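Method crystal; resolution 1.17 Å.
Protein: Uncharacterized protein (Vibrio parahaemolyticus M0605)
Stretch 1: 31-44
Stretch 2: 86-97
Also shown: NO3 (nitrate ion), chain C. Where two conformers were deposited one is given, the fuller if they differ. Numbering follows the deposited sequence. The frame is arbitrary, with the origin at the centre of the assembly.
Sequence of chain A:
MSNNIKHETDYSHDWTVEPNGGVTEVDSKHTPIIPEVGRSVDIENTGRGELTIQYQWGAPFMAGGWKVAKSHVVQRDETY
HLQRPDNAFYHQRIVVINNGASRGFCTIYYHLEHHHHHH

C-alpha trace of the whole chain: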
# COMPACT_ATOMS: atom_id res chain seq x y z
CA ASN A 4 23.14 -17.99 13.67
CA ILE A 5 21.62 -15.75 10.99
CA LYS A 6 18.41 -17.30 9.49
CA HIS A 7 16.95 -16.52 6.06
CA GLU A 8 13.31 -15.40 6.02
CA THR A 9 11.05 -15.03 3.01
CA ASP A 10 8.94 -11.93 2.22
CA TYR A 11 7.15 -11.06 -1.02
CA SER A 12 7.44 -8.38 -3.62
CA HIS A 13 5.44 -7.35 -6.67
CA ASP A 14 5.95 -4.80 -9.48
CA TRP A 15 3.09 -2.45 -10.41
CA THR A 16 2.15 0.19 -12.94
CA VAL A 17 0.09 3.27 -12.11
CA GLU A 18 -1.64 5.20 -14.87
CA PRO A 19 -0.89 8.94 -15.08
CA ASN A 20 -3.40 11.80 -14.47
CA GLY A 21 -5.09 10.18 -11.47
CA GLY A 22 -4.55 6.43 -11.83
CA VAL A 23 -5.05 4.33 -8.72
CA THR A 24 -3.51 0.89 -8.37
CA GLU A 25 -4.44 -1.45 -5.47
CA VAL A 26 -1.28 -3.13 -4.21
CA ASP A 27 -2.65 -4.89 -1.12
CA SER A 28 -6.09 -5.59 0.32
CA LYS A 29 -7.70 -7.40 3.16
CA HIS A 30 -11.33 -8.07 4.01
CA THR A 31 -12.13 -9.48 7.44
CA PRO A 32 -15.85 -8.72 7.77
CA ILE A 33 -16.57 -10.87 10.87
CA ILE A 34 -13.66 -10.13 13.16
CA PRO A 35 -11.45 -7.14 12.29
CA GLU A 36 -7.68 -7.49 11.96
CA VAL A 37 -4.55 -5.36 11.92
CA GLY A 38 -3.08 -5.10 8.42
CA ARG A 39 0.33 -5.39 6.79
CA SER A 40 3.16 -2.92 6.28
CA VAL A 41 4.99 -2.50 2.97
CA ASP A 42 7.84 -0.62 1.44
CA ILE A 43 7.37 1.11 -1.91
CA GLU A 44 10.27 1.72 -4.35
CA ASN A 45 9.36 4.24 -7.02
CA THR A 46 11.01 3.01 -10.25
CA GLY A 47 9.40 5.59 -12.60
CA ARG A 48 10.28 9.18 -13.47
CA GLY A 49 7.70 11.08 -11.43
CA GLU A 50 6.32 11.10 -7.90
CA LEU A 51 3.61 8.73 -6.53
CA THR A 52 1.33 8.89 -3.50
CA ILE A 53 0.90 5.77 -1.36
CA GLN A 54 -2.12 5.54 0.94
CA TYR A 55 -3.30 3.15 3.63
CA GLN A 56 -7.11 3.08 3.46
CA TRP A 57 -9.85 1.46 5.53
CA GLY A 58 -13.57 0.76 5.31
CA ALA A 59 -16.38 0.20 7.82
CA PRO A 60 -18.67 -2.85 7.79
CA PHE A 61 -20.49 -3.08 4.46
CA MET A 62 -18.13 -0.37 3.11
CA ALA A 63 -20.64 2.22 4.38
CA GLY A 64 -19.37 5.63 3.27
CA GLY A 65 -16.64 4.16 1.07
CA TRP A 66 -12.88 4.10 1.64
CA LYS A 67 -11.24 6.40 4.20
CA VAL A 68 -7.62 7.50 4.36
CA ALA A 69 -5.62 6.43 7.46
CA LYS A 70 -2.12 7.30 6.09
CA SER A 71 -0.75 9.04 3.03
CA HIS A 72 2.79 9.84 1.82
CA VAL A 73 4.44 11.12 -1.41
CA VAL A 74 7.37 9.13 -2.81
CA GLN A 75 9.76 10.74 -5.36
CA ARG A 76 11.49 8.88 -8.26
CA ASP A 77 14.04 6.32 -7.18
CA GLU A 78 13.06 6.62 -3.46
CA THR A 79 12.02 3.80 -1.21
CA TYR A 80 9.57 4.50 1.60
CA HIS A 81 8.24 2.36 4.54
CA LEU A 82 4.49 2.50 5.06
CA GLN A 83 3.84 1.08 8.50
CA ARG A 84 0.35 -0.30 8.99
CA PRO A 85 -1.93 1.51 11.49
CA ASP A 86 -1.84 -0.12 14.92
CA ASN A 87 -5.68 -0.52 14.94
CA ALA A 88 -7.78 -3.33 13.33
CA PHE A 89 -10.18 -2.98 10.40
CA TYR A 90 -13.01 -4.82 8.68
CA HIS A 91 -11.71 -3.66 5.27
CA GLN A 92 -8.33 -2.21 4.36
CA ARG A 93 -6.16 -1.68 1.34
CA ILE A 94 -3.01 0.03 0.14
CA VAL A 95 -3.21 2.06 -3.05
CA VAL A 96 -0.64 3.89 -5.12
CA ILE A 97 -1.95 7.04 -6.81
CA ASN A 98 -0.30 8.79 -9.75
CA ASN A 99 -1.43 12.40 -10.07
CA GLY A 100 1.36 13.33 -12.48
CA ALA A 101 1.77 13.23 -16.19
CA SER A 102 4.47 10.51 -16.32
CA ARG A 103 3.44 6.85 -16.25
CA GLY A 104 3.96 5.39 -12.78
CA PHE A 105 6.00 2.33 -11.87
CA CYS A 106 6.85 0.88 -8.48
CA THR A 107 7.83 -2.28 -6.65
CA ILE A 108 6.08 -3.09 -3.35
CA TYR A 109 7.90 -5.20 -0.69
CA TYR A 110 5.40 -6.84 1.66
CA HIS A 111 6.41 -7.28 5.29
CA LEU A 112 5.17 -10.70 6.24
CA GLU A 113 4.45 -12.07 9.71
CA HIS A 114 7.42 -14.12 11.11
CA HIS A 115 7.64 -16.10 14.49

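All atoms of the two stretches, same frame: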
# COMPACT_ATOMS: atom_id res chain seq x y z
N THR A 31 -11.92 -8.63 6.24
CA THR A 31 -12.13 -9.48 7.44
C THR A 31 -13.45 -8.99 8.06
O THR A 31 -13.45 -8.24 9.04
CB THR A 31 -10.94 -9.33 8.41
OG1 THR A 31 -10.58 -7.97 8.63
CG2 THR A 31 -9.71 -10.03 7.93
N PRO A 32 -14.59 -9.38 7.46
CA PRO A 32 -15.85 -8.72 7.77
C PRO A 32 -16.48 -9.22 9.07
O PRO A 32 -17.41 -8.58 9.57
CB PRO A 32 -16.76 -9.09 6.57
CG PRO A 32 -16.18 -10.42 6.13
CD PRO A 32 -14.68 -10.26 6.25
N ILE A 33 -15.97 -10.33 9.63
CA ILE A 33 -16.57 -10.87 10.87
C ILE A 33 -15.82 -10.34 12.04
O ILE A 33 -16.41 -9.67 12.90
CB ILE A 33 -16.59 -12.41 10.83
CG1 ILE A 33 -17.34 -12.91 9.63
CG2 ILE A 33 -17.19 -12.87 12.19
CD1 ILE A 33 -17.26 -14.46 9.45
N ILE A 34 -14.53 -10.58 12.11
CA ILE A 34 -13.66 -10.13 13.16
C ILE A 34 -12.58 -9.30 12.54
O ILE A 34 -11.81 -9.76 11.69
CB ILE A 34 -13.05 -11.32 13.96
CG1 ILE A 34 -14.10 -12.31 14.42
CG2 ILE A 34 -12.13 -10.81 15.07
CD1 ILE A 34 -15.09 -11.74 15.42
N PRO A 35 -12.45 -8.01 12.91
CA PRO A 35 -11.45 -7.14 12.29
C PRO A 35 -10.06 -7.54 12.60
O PRO A 35 -9.78 -8.14 13.66
CB PRO A 35 -11.82 -5.76 12.81
CG PRO A 35 -12.41 -6.05 14.12
CD PRO A 35 -13.23 -7.31 13.97
N GLU A 36 -9.09 -7.13 11.79
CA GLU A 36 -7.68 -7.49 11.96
C GLU A 36 -6.80 -6.31 11.65
O GLU A 36 -7.12 -5.47 10.79
CB GLU A 36 -7.28 -8.62 11.02
CG GLU A 36 -7.95 -9.91 11.24
CD GLU A 36 -7.40 -11.10 10.41
OE1 GLU A 36 -6.29 -10.92 9.72
OE2 GLU A 36 -8.09 -12.15 10.32
N VAL A 37 -5.66 -6.24 12.31
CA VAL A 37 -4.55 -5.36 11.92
C VAL A 37 -4.05 -5.78 10.54
O VAL A 37 -4.13 -6.96 10.22
CB VAL A 37 -3.51 -5.45 13.07
CG1 VAL A 37 -2.29 -4.64 12.75
CG2 VAL A 37 -4.15 -5.00 14.38
N GLY A 38 -3.54 -4.86 9.76
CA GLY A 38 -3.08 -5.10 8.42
C GLY A 38 -1.64 -5.49 8.25
O GLY A 38 -1.08 -6.22 9.07
N ARG A 39 -1.03 -4.98 7.21
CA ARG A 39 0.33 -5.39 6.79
C ARG A 39 1.05 -4.15 6.31
O ARG A 39 0.52 -3.38 5.55
CB ARG A 39 0.17 -6.44 5.62
CG ARG A 39 1.46 -6.83 4.94
CD ARG A 39 1.37 -8.18 4.27
NE ARG A 39 0.28 -8.24 3.27
CZ ARG A 39 -0.14 -9.38 2.76
NH1 ARG A 39 -1.13 -9.37 1.89
NH2 ARG A 39 0.40 -10.57 3.15
N SER A 40 2.31 -4.05 6.72
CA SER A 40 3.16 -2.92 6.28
C SER A 40 3.86 -3.27 4.99
O SER A 40 4.11 -4.46 4.71
CB SER A 40 4.27 -2.69 7.37
OG SER A 40 3.64 -2.31 8.58
N VAL A 41 4.28 -2.24 4.23
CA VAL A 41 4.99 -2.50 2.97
C VAL A 41 6.04 -1.39 2.83
O VAL A 41 5.97 -0.36 3.47
CB VAL A 41 4.07 -2.45 1.74
CG1 VAL A 41 2.95 -3.45 1.91
CG2 VAL A 41 3.53 -1.09 1.44
N ASP A 42 7.01 -1.69 1.95
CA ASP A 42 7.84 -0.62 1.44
C ASP A 42 7.52 -0.43 -0.04
O ASP A 42 7.23 -1.37 -0.76
CB ASP A 42 9.36 -0.92 1.54
CG ASP A 42 9.72 -1.42 2.86
OD1 ASP A 42 9.36 -0.82 3.84
OD2 ASP A 42 10.42 -2.48 2.88
N ILE A 43 7.56 0.81 -0.49
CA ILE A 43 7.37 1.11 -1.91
C ILE A 43 8.70 1.71 -2.47
O ILE A 43 9.22 2.67 -1.89
CB ILE A 43 6.22 2.12 -2.11
CG1 ILE A 43 6.15 2.48 -3.63
CG2 ILE A 43 6.27 3.38 -1.23
CD1 ILE A 43 4.92 3.31 -4.01
N GLU A 44 9.16 1.13 -3.60
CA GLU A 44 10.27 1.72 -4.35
C GLU A 44 9.65 2.28 -5.64
O GLU A 44 9.05 1.58 -6.42
CB GLU A 44 11.29 0.58 -4.70
CG GLU A 44 12.42 1.09 -5.53
CD GLU A 44 13.31 -0.01 -6.09
OE1 GLU A 44 12.96 -1.24 -6.03
OE2 GLU A 44 14.35 0.36 -6.69
N ASP A 86 -1.83 0.87 13.83
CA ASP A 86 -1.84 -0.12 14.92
C ASP A 86 -3.25 -0.68 15.18
O ASP A 86 -3.35 -1.77 15.81
CB ASP A 86 -1.42 0.58 16.25
CG ASP A 86 -0.00 1.00 16.33
OD1 ASP A 86 0.88 0.42 15.62
OD2 ASP A 86 0.30 1.89 17.18
N ASN A 87 -4.31 -0.10 14.66
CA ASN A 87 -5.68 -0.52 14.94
C ASN A 87 -6.15 -1.51 13.81
O ASN A 87 -5.59 -1.57 12.72
CB ASN A 87 -6.67 0.65 15.19
CG ASN A 87 -6.65 1.70 14.05
OD1 ASN A 87 -5.59 2.30 13.73
ND2 ASN A 87 -7.90 2.03 13.62
N ALA A 88 -7.24 -2.24 14.13
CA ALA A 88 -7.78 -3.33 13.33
C ALA A 88 -8.97 -2.83 12.51
O ALA A 88 -9.74 -1.95 12.97
CB ALA A 88 -8.21 -4.46 14.28
N PHE A 89 -9.15 -3.41 11.32
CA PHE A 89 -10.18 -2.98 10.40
C PHE A 89 -10.98 -4.12 9.90
O PHE A 89 -10.50 -5.28 9.82
CB PHE A 89 -9.54 -2.27 9.18
CG PHE A 89 -8.69 -1.08 9.55
CD1 PHE A 89 -9.35 0.09 10.06
CD2 PHE A 89 -7.31 -1.08 9.40
CE1 PHE A 89 -8.53 1.21 10.35
CE2 PHE A 89 -6.55 0.05 9.68
CZ PHE A 89 -7.16 1.18 10.14
N TYR A 90 -12.20 -3.87 9.42
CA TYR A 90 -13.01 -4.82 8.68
C TYR A 90 -12.59 -4.90 7.23
O TYR A 90 -12.67 -5.97 6.62
CB TYR A 90 -14.47 -4.42 8.78
CG TYR A 90 -15.03 -4.61 10.17
CD1 TYR A 90 -15.48 -5.86 10.62
CD2 TYR A 90 -15.08 -3.55 11.08
CE1 TYR A 90 -15.96 -6.07 11.89
CE2 TYR A 90 -15.58 -3.76 12.37
CZ TYR A 90 -16.01 -5.00 12.76
OH TYR A 90 -16.47 -5.24 14.04
N HIS A 91 -12.18 -3.78 6.65
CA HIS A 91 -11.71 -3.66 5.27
C HIS A 91 -10.52 -2.75 5.26
O HIS A 91 -10.56 -1.69 5.91
CB HIS A 91 -12.79 -3.14 4.32
CG HIS A 91 -14.01 -4.00 4.30
ND1 HIS A 91 -14.07 -5.19 3.59
CD2 HIS A 91 -15.16 -3.92 5.05
CE1 HIS A 91 -15.22 -5.77 3.88
NE2 HIS A 91 -15.88 -5.05 4.78
N GLN A 92 -9.50 -3.08 4.48
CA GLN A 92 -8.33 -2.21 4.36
C GLN A 92 -7.66 -2.49 3.04
O GLN A 92 -7.77 -3.60 2.48
CB GLN A 92 -7.41 -2.33 5.58
CG GLN A 92 -6.83 -3.76 5.77
CD GLN A 92 -6.36 -3.92 7.15
OE1 GLN A 92 -5.38 -3.23 7.58
NE2 GLN A 92 -6.95 -4.78 7.94
N ARG A 93 -6.91 -1.49 2.56
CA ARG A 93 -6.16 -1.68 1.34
C ARG A 93 -5.02 -0.68 1.31
O ARG A 93 -5.05 0.33 2.04
CB ARG A 93 -7.04 -1.52 0.09
CG ARG A 93 -7.60 -0.13 -0.17
CD ARG A 93 -8.30 -0.05 -1.48
NE ARG A 93 -8.79 1.30 -1.70
CZ ARG A 93 -9.26 1.72 -2.89
NH1 ARG A 93 -9.37 0.88 -3.89
NH2 ARG A 93 -9.52 3.02 -3.02
N ILE A 94 -4.07 -0.91 0.45
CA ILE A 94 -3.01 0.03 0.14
C ILE A 94 -3.14 0.35 -1.33
O ILE A 94 -3.20 -0.58 -2.17
CB ILE A 94 -1.59 -0.53 0.49
CG1 ILE A 94 -1.49 -0.84 1.97
CG2 ILE A 94 -0.54 0.45 0.05
CD1 ILE A 94 -0.24 -1.54 2.39
N VAL A 95 -3.16 1.63 -1.66
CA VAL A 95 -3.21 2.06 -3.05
C VAL A 95 -2.00 2.95 -3.35
O VAL A 95 -1.48 3.62 -2.47
CB VAL A 95 -4.52 2.81 -3.40
CG1 VAL A 95 -5.72 1.89 -3.33
CG2 VAL A 95 -4.72 4.05 -2.57
N VAL A 96 -1.62 2.95 -4.60
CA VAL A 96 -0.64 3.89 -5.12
C VAL A 96 -1.37 4.74 -6.15
O VAL A 96 -2.10 4.21 -7.01
CB VAL A 96 0.60 3.15 -5.74
CG1 VAL A 96 1.62 4.18 -6.20
CG2 VAL A 96 1.22 2.22 -4.73
N ILE A 97 -1.22 6.07 -6.01
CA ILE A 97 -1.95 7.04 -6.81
C ILE A 97 -0.90 7.88 -7.57
O ILE A 97 0.09 8.35 -7.03
CB ILE A 97 -2.79 7.96 -5.89
CG1 ILE A 97 -3.72 7.11 -5.02
CG2 ILE A 97 -3.59 8.95 -6.74
CD1 ILE A 97 -4.43 7.91 -3.94
N NO3 C . -5.09 -8.99 13.97
O1 NO3 C . -4.59 -9.92 14.92
O2 NO3 C . -5.37 -7.98 14.81
O3 NO3 C . -5.21 -9.31 12.63
O HOH W 1 -9.33 -5.97 6.95
O HOH W 2 -16.67 -7.88 15.11
O HOH W 3 -3.76 -2.08 10.57

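Stretches 31-44 and 86-97 meet through main-chain hydrogen bonds and side-chain packing at one end and mainly through apolar side chains farther along, burying 721 Å² in all. E36 and F89 form a single antiparallel bridge, E36 N donating to F89 O (3.0 Å) and F89 N to E36 O (2.9 Å). The CA-to-CB bonds of both residues point away from the other stretch, and the pairing itself is main chain to main chain. T31 N adds a nearly straight bond to Y90 O (2.8 Å), while A88 CA approaches E36 O at 3.4 Å in a CA-H...O contact.

The CA-to-CB bond of Q92 points toward stretch 1 and its NE2 donates to E36 O (2.9 Å), so this carbonyl accepts from both F89 N and Q92 NE2. The amide also gives a hydrogen to water 1 (Q92 NE2 to water O, 2.8 Å), which in turn lies 2.9 Å from T31 OG1 in a hydrogen bond. A long, flexible amide suits this buried place because it can satisfy a main-chain acceptor and a water together. Its OE1, hydrogen-bonded elsewhere in the structure, packs 3.1 Å from G38 CA; an ideal CB on G38 would fall 2.1 Å from Q92 OE1, a clash, so glycine leaves the room the amide needs.

Y90, with 105 Å² covered, has a CA-to-CB bond directed sideways, yet its ring end comes nearer to stretch 1. P35 lies over one ring face, its CB 4.0 Å from the Y90 ring centroid and almost on the normal, a CH-pi contact; P35 CD is 3.6 Å from Y90 CE1. The compact, puckered proline ring sets aliphatic C-H groups against the aromatic face. I33 O sits at the ring edge, 3.8 Å from Y90 CE1, and water 2 links I33 O to Y90 OH (2.9 Å from its oxygen to each). The methyl of A88 packs beside both P35 and V37, its CB 4.1 Å from P35 CB and from V37 CG2.

Beyond G38 the backbones separate, with CA atoms 8.9 Å apart at V41 and I94 and 9.1 Å at I43 and V96. The CA-to-CB bonds of these four buried, branched aliphatic residues point toward the other stretch: V41 CG1 meets I94 CD1 at 3.7 Å, and I43 CD1 meets V96 CG2 at 3.9 Å. D42, R93 and V95 are out of reach of the other stretch.

Water 3 accepts from G38 N and donates to N87 O, its oxygen 2.9 Å from each. V37 N donates to nitrate O2 (3.1 Å).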